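Local structure of glycosyl hydrolase family 2, TIM barrel domain protein (Parabacteroides merdae ATCC 43184, 6DXU) at residues 240-245 and 251-256; 384-389 and 511-516; 813-816 and 820-823. The protein is a glycoside hydrolase family 2 beta-glucuronidase from a human gut bacterium, which probably cleaves glucuronic acid from beta-glucuronides. One frame throughout, in Å; residues are numbered along the deposited sequence.

Contact 1 (240-245 and 251-256); sequences TVSVYD and VFSKTL. With BCN (bicine), chain M.
Two residues, V251 and F252, share the one partner V243, a classic beta bulge in an antiparallel hairpin. V251 N gives V243 O a nearly straight bond (2.8 Å, 173° at the hydrogen), whereas F252 N reaches the same oxygen only weakly, at 3.4 Å. The CG2 methyl of V251 lies against V243 CG1 at 3.9 Å, and its CG1 leans on the CB of D245. V251 O receives a weak bond from the bicine hydroxyl O6. At F252 the side chain leaves with CG anti to the backbone N (chi1 174°), which carries the ring forward along its own strand, CE2 coming near V241, and presents the opposite ring edge to bicine, whose C5 lies in the ring plane 3.4 Å from CD1. Cut back to alanine, this position would probably leave bicine C5 without the ring edge it rests against and open a gap beside V241 and M270. The next residue, S253, points to the other face, and its OG shares a hydrogen bond with S242 OG at 2.8 Å. K254 exchanges both backbone bonds with V241, V241 N to K254 O being the shorter at 2.8 Å; its NZ turns off to L267 O. T255 repeats the serine pattern, its OG1 meeting T240 OG1 at 2.9 Å, and L256 closes the segment with CD1 near V241 CG2. The two faces therefore differ in kind: hydroxyl pairs run along one, while V241, V243 and F252 turn apolar groups toward strand 263-273 on the other, as expected of a beta-sandwich sheet.

Contact 2 (384-389 and 511-516); sequences LVWEEI and LHVEWG
Carboxylate oxygen OE1 of E388 is gripped by two donors, the indole NE1 of W386 and the NE of R364, the latter as a salt bridge. The indole bond is 2.9 Å from NE1 to OE1 but bent, 136° at the hydrogen, and the oxygen sits 30° out of the ring plane, using its anti lone pair. With its nitrogen edge tied to E388 two residues along the same strand, W386 sends its six-membered ring across to 511-516. With CG anti to the backbone N (chi1 165°), the indole reaches over the 9.9 Å between W386 CA and V513 CA. L511 CD2 meets the ring edge-on, in its plane, 3.9 Å from CE3. V513 points back at the indole and meets it obliquely with both methyls: CG1 lies 3.8 Å from CZ3 and CG2 3.8 Å from CH2. This wholly apolar touch is buried, and a polar link runs beside it through R364, which is salt-bridged to E388 and, through NH1, to E514 OE2. The geometry is that of a TIM-barrel interior, with residues of non-adjacent strands meeting. Strand 384-388 lies between parallel neighbours 362-364 and 422-429, whose F362 and I424 also touch W386, while strand 512-513 pairs in parallel with 587-589 farther round the barrel.

Contact 3 (813-816 and 820-823); sequences AVKS and PTAF
A813 and F823 form the close-packed end of this antiparallel hairpin: the CB of A813 rests 3.7 Å from CE1 of the phenylalanine ring, approaching it obliquely. F823 has CG anti to its carbonyl carbon (chi1 -60°), and this swings the ring over toward A813. Next to them V814 and A822 make the hydrogen-bonded pair, V814 N to A822 O at 2.8 Å and A822 N to V814 O at 3.0 Å, the second nearly straight at 170°. Beyond this pair direct backbone bonds between the two segments give way to water, though K815 and T821 stay side by side, K815 CG 3.6 Å from T821 OG1. The loose part is the turn end at P820 and S816. One water there donates to both V814 O and P820 O, joining two carbonyl oxygens that could not bond each other; a second accepts from S816 N and donates to T821 OG1 at 2.8 Å. A813, K815, T821 and F823 all meet a second subunit: T821 OG1 bonds D776 of the second subunit and K815 NZ the carbonyl of its G775, with NZ also salt-bridged to E772 of its own chain. Within the C-terminal domain, strand 822-826 is the outermost of its sheet in this chain, strand 810-815 pairs on its other side with 768-775, and V814 and A822 both pack on V738 of strand 735-744 from the other sheet.

How the contacts relate
The three contacts follow one another along the chain without interleaving, each in a different domain. Contact 1 belongs to the glycosyl hydrolase family 2 beta-sandwich domain, on the four-stranded sheet of 237-244 and 250-259, contact 2 to the TIM barrel, its centre about 12 Å from that of the chain, and contact 3 to the C-terminal beta domain. Contacts 1 and 3 lie on opposite sides of the chain's centre, their own centres about 70 Å apart; contact 2 is about 36 Å from contact 1 and about 44 Å from contact 3, centre to centre. Contacts 1 and 3 are local hairpins at sheet edges, whereas contact 2 joins distant stretches inside the barrel, reflecting a multidomain enzyme built around a central barrel.

Contact 1 (240-245 and 251-256)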
loop_
_atom_site.group_PDB
_atom_site.type_symbol
_atom_site.label_atom_id
_atom_site.label_comp_id
_atom_site.label_asym_id
_atom_site.label_seq_id
_atom_site.Cartn_x
_atom_site.Cartn_y
_atom_site.Cartn_z
ATOM N N THR D 240 -13.984 -12.606 -42.880
ATOM C CA THR D 240 -15.215 -12.578 -43.668
ATOM C C THR D 240 -16.362 -12.063 -42.807
ATOM O O THR D 240 -16.525 -12.492 -41.662
ATOM C CB THR D 240 -15.551 -13.962 -44.217
ATOM O OG1 THR D 240 -14.463 -14.427 -45.024
ATOM C CG2 THR D 240 -16.843 -13.920 -45.073
ATOM N N VAL D 241 -17.120 -11.112 -43.345
ATOM C CA VAL D 241 -18.326 -10.591 -42.716
ATOM C C VAL D 241 -19.493 -10.981 -43.614
ATOM O O VAL D 241 -19.503 -10.633 -44.802
ATOM C CB VAL D 241 -18.265 -9.066 -42.544
ATOM C CG1 VAL D 241 -19.518 -8.554 -41.840
ATOM C CG2 VAL D 241 -17.006 -8.655 -41.790
ATOM N N SER D 242 -20.458 -11.717 -43.066
ATOM C CA SER D 242 -21.658 -12.091 -43.804
ATOM C C SER D 242 -22.884 -11.742 -42.978
ATOM O O SER D 242 -22.893 -11.934 -41.756
ATOM C CB SER D 242 -21.665 -13.581 -44.149
ATOM O OG SER D 242 -20.543 -13.914 -44.953
ATOM N N VAL D 243 -23.923 -11.242 -43.645
ATOM C CA VAL D 243 -25.172 -10.875 -42.989
ATOM C C VAL D 243 -26.313 -11.685 -43.595
ATOM O O VAL D 243 -26.468 -11.733 -44.819
ATOM C CB VAL D 243 -25.440 -9.367 -43.104
ATOM C CG1 VAL D 243 -26.781 -9.022 -42.491
ATOM C CG2 VAL D 243 -24.322 -8.606 -42.421
ATOM N N TYR D 244 -27.103 -12.320 -42.740
ATOM C CA TYR D 244 -28.239 -13.118 -43.171
ATOM C C TYR D 244 -29.520 -12.461 -42.690
ATOM O O TYR D 244 -29.556 -11.834 -41.625
ATOM C CB TYR D 244 -28.165 -14.543 -42.634
ATOM C CG TYR D 244 -26.918 -15.300 -43.020
ATOM C CD1 TYR D 244 -26.915 -16.163 -44.115
ATOM C CD2 TYR D 244 -25.751 -15.175 -42.279
ATOM C CE1 TYR D 244 -25.778 -16.871 -44.462
ATOM C CE2 TYR D 244 -24.617 -15.881 -42.611
ATOM C CZ TYR D 244 -24.629 -16.725 -43.699
ATOM O OH TYR D 244 -23.482 -17.415 -44.020
ATOM N N ASP D 245 -30.575 -12.612 -43.485
ATOM C CA ASP D 245 -31.846 -11.989 -43.157
ATOM C C ASP D 245 -32.640 -12.892 -42.219
ATOM O O ASP D 245 -32.172 -13.946 -41.786
ATOM C CB ASP D 245 -32.601 -11.640 -44.446
ATOM C CG ASP D 245 -33.087 -12.872 -45.225
ATOM O OD1 ASP D 245 -33.001 -14.024 -44.727
ATOM O OD2 ASP D 245 -33.572 -12.670 -46.363
ATOM N N VAL D 251 -27.589 -11.786 -47.369
ATOM C CA VAL D 251 -27.816 -10.530 -48.076
ATOM C C VAL D 251 -26.543 -9.728 -48.285
ATOM O O VAL D 251 -26.569 -8.740 -49.037
ATOM C CB VAL D 251 -28.864 -9.658 -47.353
ATOM C CG1 VAL D 251 -30.130 -10.461 -47.120
ATOM C CG2 VAL D 251 -28.306 -9.150 -46.043
ATOM N N PHE D 252 -25.437 -10.114 -47.655
ATOM C CA PHE D 252 -24.188 -9.377 -47.761
ATOM C C PHE D 252 -23.062 -10.312 -47.365
ATOM O O PHE D 252 -23.190 -11.080 -46.407
ATOM C CB PHE D 252 -24.212 -8.128 -46.873
ATOM C CG PHE D 252 -22.907 -7.384 -46.809
ATOM C CD1 PHE D 252 -22.661 -6.316 -47.656
ATOM C CD2 PHE D 252 -21.929 -7.741 -45.887
ATOM C CE1 PHE D 252 -21.464 -5.620 -47.603
ATOM C CE2 PHE D 252 -20.726 -7.048 -45.825
ATOM C CZ PHE D 252 -20.493 -5.986 -46.684
ATOM N N SER D 253 -21.964 -10.241 -48.104
ATOM C CA SER D 253 -20.775 -10.988 -47.735
ATOM C C SER D 253 -19.562 -10.272 -48.308
ATOM O O SER D 253 -19.565 -9.856 -49.472
ATOM C CB SER D 253 -20.849 -12.429 -48.242
ATOM O OG SER D 253 -19.919 -13.256 -47.563
ATOM N N LYS D 254 -18.534 -10.119 -47.479
ATOM C CA LYS D 254 -17.313 -9.459 -47.899
ATOM C C LYS D 254 -16.172 -10.081 -47.113
ATOM O O LYS D 254 -16.313 -10.358 -45.918
ATOM C CB LYS D 254 -17.368 -7.944 -47.669
ATOM C CG LYS D 254 -16.031 -7.249 -47.909
ATOM C CD LYS D 254 -16.092 -5.727 -47.758
ATOM C CE LYS D 254 -16.349 -5.303 -46.318
ATOM N NZ LYS D 254 -15.741 -3.972 -46.020
ATOM N N THR D 255 -15.075 -10.360 -47.801
ATOM C CA THR D 255 -13.868 -10.855 -47.161
ATOM C C THR D 255 -12.782 -9.791 -47.230
ATOM O O THR D 255 -12.462 -9.290 -48.315
ATOM C CB THR D 255 -13.404 -12.147 -47.821
ATOM O OG1 THR D 255 -14.401 -13.157 -47.617
ATOM C CG2 THR D 255 -12.098 -12.610 -47.207
ATOM N N LEU D 256 -12.207 -9.461 -46.080
ATOM C CA LEU D 256 -11.081 -8.537 -46.004
ATOM C C LEU D 256 -9.821 -9.385 -45.892
ATOM O O LEU D 256 -9.627 -10.081 -44.891
ATOM C CB LEU D 256 -11.221 -7.588 -44.818
ATOM C CG LEU D 256 -12.435 -6.656 -44.757
ATOM C CD1 LEU D 256 -13.609 -7.311 -44.073
ATOM C CD2 LEU D 256 -12.061 -5.378 -44.037
HETATM N N1 BCN M . -26.069 -4.488 -49.342
HETATM C C1 BCN M . -25.193 -3.582 -48.620
HETATM C C2 BCN M . -24.338 -2.670 -49.501
HETATM O O21 BCN M . -24.237 -2.878 -50.737
HETATM O O22 BCN M . -23.730 -1.698 -48.965
HETATM C C3 BCN M . -27.049 -4.990 -48.378
HETATM C C4 BCN M . -28.255 -5.638 -49.071
HETATM O O4 BCN M . -29.102 -4.644 -49.586
HETATM C C5 BCN M . -25.258 -5.625 -49.753
HETATM C C6 BCN M . -25.477 -5.973 -51.223
HETATM O O6 BCN M . -24.927 -7.245 -51.448
#

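Contact 2 (384-389 and 511-516)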
loop_
_atom_site.group_PDB
_atom_site.type_symbol
_atom_site.label_atom_id
_atom_site.label_comp_id
_atom_site.label_asym_id
_atom_site.label_seq_id
_atom_site.Cartn_x
_atom_site.Cartn_y
_atom_site.Cartn_z
ATOM N N LEU D 384 -39.638 -5.046 -25.361
ATOM C CA LEU D 384 -38.730 -3.914 -25.214
ATOM C C LEU D 384 -38.166 -3.870 -23.789
ATOM O O LEU D 384 -38.778 -4.372 -22.842
ATOM C CB LEU D 384 -39.448 -2.607 -25.541
ATOM C CG LEU D 384 -39.898 -2.491 -27.005
ATOM C CD1 LEU D 384 -41.011 -1.457 -27.164
ATOM C CD2 LEU D 384 -38.705 -2.160 -27.886
ATOM N N VAL D 385 -36.993 -3.247 -23.633
ATOM C CA VAL D 385 -36.219 -3.381 -22.401
ATOM C C VAL D 385 -35.723 -2.033 -21.882
ATOM O O VAL D 385 -35.146 -1.232 -22.632
ATOM C CB VAL D 385 -35.024 -4.335 -22.605
ATOM C CG1 VAL D 385 -34.012 -4.226 -21.458
ATOM C CG2 VAL D 385 -35.521 -5.764 -22.732
ATOM N N TRP D 386 -35.919 -1.823 -20.578
ATOM C CA TRP D 386 -35.208 -0.854 -19.750
ATOM C C TRP D 386 -34.289 -1.653 -18.832
ATOM O O TRP D 386 -34.753 -2.554 -18.112
ATOM C CB TRP D 386 -36.226 -0.012 -18.976
ATOM C CG TRP D 386 -35.817 0.847 -17.779
ATOM C CD1 TRP D 386 -34.765 0.662 -16.899
ATOM C CD2 TRP D 386 -36.524 2.007 -17.304
ATOM N NE1 TRP D 386 -34.777 1.647 -15.933
ATOM C CE2 TRP D 386 -35.843 2.479 -16.154
ATOM C CE3 TRP D 386 -37.657 2.691 -17.742
ATOM C CZ2 TRP D 386 -36.267 3.599 -15.448
ATOM C CZ3 TRP D 386 -38.067 3.811 -17.042
ATOM C CH2 TRP D 386 -37.386 4.247 -15.907
ATOM N N GLU D 387 -32.986 -1.379 -18.910
ATOM C CA GLU D 387 -32.006 -2.075 -18.090
ATOM C C GLU D 387 -31.142 -1.042 -17.380
ATOM O O GLU D 387 -30.622 -0.116 -18.024
ATOM C CB GLU D 387 -31.157 -3.029 -18.948
ATOM C CG GLU D 387 -30.363 -4.065 -18.119
ATOM C CD GLU D 387 -29.600 -5.046 -18.992
ATOM O OE1 GLU D 387 -29.107 -4.658 -20.085
ATOM O OE2 GLU D 387 -29.502 -6.215 -18.588
ATOM N N GLU D 388 -30.959 -1.205 -16.061
ATOM C CA GLU D 388 -30.324 -0.166 -15.253
ATOM C C GLU D 388 -29.179 -0.722 -14.418
ATOM O O GLU D 388 -29.039 -1.936 -14.256
ATOM C CB GLU D 388 -31.338 0.524 -14.322
ATOM C CG GLU D 388 -31.876 -0.329 -13.178
ATOM C CD GLU D 388 -33.089 0.334 -12.499
ATOM O OE1 GLU D 388 -33.901 0.961 -13.214
ATOM O OE2 GLU D 388 -33.199 0.275 -11.254
ATOM N N ILE D 389 -28.333 0.183 -13.916
ATOM C CA ILE D 389 -27.274 -0.203 -12.981
ATOM C C ILE D 389 -27.858 -0.235 -11.577
ATOM O O ILE D 389 -28.842 0.474 -11.301
ATOM C CB ILE D 389 -26.061 0.746 -13.027
ATOM C CG1 ILE D 389 -26.481 2.189 -12.735
ATOM C CG2 ILE D 389 -25.343 0.616 -14.355
ATOM C CD1 ILE D 389 -25.284 3.107 -12.338
ATOM N N LEU D 511 -42.646 8.020 -18.186
ATOM C CA LEU D 511 -42.858 6.583 -18.322
ATOM C C LEU D 511 -43.003 6.031 -16.916
ATOM O O LEU D 511 -42.102 6.209 -16.100
ATOM C CB LEU D 511 -41.688 5.914 -19.055
ATOM C CG LEU D 511 -41.712 4.391 -19.107
ATOM C CD1 LEU D 511 -43.036 3.923 -19.655
ATOM C CD2 LEU D 511 -40.583 3.868 -19.985
ATOM N N HIS D 512 -44.132 5.395 -16.622
ATOM C CA HIS D 512 -44.479 5.035 -15.249
ATOM C C HIS D 512 -43.994 3.612 -14.964
ATOM O O HIS D 512 -44.586 2.649 -15.444
ATOM C CB HIS D 512 -45.990 5.164 -15.063
ATOM C CG HIS D 512 -46.500 4.664 -13.746
ATOM N ND1 HIS D 512 -47.841 4.444 -13.510
ATOM C CD2 HIS D 512 -45.858 4.360 -12.591
ATOM C CE1 HIS D 512 -48.002 4.014 -12.270
ATOM N NE2 HIS D 512 -46.813 3.965 -11.686
ATOM N N VAL D 513 -42.930 3.454 -14.182
ATOM C CA VAL D 513 -42.496 2.111 -13.803
ATOM C C VAL D 513 -42.711 1.897 -12.307
ATOM O O VAL D 513 -42.319 2.732 -11.484
ATOM C CB VAL D 513 -41.043 1.812 -14.214
ATOM C CG1 VAL D 513 -40.953 1.666 -15.744
ATOM C CG2 VAL D 513 -40.082 2.857 -13.683
ATOM N N GLU D 514 -43.336 0.757 -11.979
ATOM C CA GLU D 514 -43.687 0.241 -10.654
ATOM C C GLU D 514 -45.067 0.707 -10.235
ATOM O O GLU D 514 -45.307 1.897 -10.017
ATOM C CB GLU D 514 -42.659 0.592 -9.561
ATOM C CG GLU D 514 -41.251 0.079 -9.873
ATOM C CD GLU D 514 -40.316 0.133 -8.676
ATOM O OE1 GLU D 514 -40.816 0.124 -7.527
ATOM O OE2 GLU D 514 -39.086 0.172 -8.892
ATOM N N TRP D 515 -45.975 -0.256 -10.131
ATOM C CA TRP D 515 -47.281 -0.087 -9.514
ATOM C C TRP D 515 -47.787 -1.485 -9.213
ATOM O O TRP D 515 -47.220 -2.477 -9.682
ATOM C CB TRP D 515 -48.257 0.695 -10.410
ATOM C CG TRP D 515 -48.533 0.096 -11.791
ATOM C CD1 TRP D 515 -47.795 0.288 -12.932
ATOM C CD2 TRP D 515 -49.623 -0.777 -12.163
ATOM N NE1 TRP D 515 -48.360 -0.406 -13.987
ATOM C CE2 TRP D 515 -49.483 -1.059 -13.542
ATOM C CE3 TRP D 515 -50.709 -1.327 -11.466
ATOM C CZ2 TRP D 515 -50.376 -1.891 -14.235
ATOM C CZ3 TRP D 515 -51.598 -2.153 -12.154
ATOM C CH2 TRP D 515 -51.425 -2.424 -13.527
ATOM N N GLY D 516 -48.858 -1.555 -8.424
ATOM C CA GLY D 516 -49.461 -2.839 -8.098
ATOM C C GLY D 516 -49.853 -2.986 -6.643
ATOM O O GLY D 516 -50.154 -1.989 -5.975
#

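Contact 3 (813-816 and 820-823)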
loop_
_atom_site.group_PDB
_atom_site.type_symbol
_atom_site.label_atom_id
_atom_site.label_comp_id
_atom_site.label_asym_id
_atom_site.label_seq_id
_atom_site.Cartn_x
_atom_site.Cartn_y
_atom_site.Cartn_z
ATOM N N ALA D 813 -45.914 -32.095 12.780
ATOM C CA ALA D 813 -46.583 -31.301 13.791
ATOM C C ALA D 813 -46.966 -29.959 13.191
ATOM O O ALA D 813 -46.230 -29.401 12.367
ATOM C CB ALA D 813 -45.697 -31.083 15.011
ATOM N N VAL D 814 -48.111 -29.442 13.616
ATOM C CA VAL D 814 -48.645 -28.176 13.132
ATOM C C VAL D 814 -48.918 -27.306 14.340
ATOM O O VAL D 814 -49.708 -27.684 15.214
ATOM C CB VAL D 814 -49.926 -28.376 12.311
ATOM C CG1 VAL D 814 -50.529 -27.038 11.947
ATOM C CG2 VAL D 814 -49.622 -29.196 11.082
ATOM N N LYS D 815 -48.268 -26.149 14.398
ATOM C CA LYS D 815 -48.353 -25.262 15.546
ATOM C C LYS D 815 -48.985 -23.937 15.146
ATOM O O LYS D 815 -48.862 -23.494 14.003
ATOM C CB LYS D 815 -46.974 -25.009 16.165
ATOM C CG LYS D 815 -46.269 -26.273 16.635
ATOM C CD LYS D 815 -45.211 -25.953 17.696
ATOM C CE LYS D 815 -43.876 -25.670 17.070
ATOM N NZ LYS D 815 -42.746 -25.747 18.055
ATOM N N SER D 816 -49.687 -23.324 16.097
ATOM C CA SER D 816 -50.275 -22.004 15.917
ATOM C C SER D 816 -50.475 -21.400 17.299
ATOM O O SER D 816 -50.946 -22.086 18.208
ATOM C CB SER D 816 -51.602 -22.087 15.155
ATOM O OG SER D 816 -52.028 -20.810 14.726
ATOM N N PRO D 820 -53.827 -25.648 20.477
ATOM C CA PRO D 820 -53.138 -26.928 20.683
ATOM C C PRO D 820 -52.419 -27.377 19.421
ATOM O O PRO D 820 -52.946 -27.287 18.313
ATOM C CB PRO D 820 -54.272 -27.894 21.062
ATOM C CG PRO D 820 -55.541 -27.189 20.706
ATOM C CD PRO D 820 -55.263 -25.724 20.789
ATOM N N THR D 821 -51.209 -27.888 19.609
ATOM C CA THR D 821 -50.435 -28.419 18.497
ATOM C C THR D 821 -51.078 -29.696 17.980
ATOM O O THR D 821 -51.546 -30.524 18.763
ATOM C CB THR D 821 -49.000 -28.664 18.960
ATOM O OG1 THR D 821 -48.427 -27.407 19.342
ATOM C CG2 THR D 821 -48.152 -29.331 17.883
ATOM N N ALA D 822 -51.117 -29.851 16.658
ATOM C CA ALA D 822 -51.748 -31.004 16.031
ATOM C C ALA D 822 -50.709 -31.846 15.306
ATOM O O ALA D 822 -49.659 -31.343 14.902
ATOM C CB ALA D 822 -52.846 -30.570 15.053
ATOM N N PHE D 823 -51.007 -33.139 15.144
ATOM C CA PHE D 823 -50.036 -34.084 14.606
ATOM C C PHE D 823 -50.662 -34.947 13.524
ATOM O O PHE D 823 -51.854 -35.274 13.570
ATOM C CB PHE D 823 -49.449 -34.979 15.722
ATOM C CG PHE D 823 -48.734 -34.214 16.809
ATOM C CD1 PHE D 823 -47.356 -34.074 16.787
ATOM C CD2 PHE D 823 -49.441 -33.642 17.851
ATOM C CE1 PHE D 823 -46.694 -33.378 17.792
ATOM C CE2 PHE D 823 -48.799 -32.933 18.848
ATOM C CZ PHE D 823 -47.414 -32.799 18.816
HETATM O O HOH W 1 -52.130 -25.814 15.929
HETATM O O HOH W 2 -49.572 -24.881 18.695
#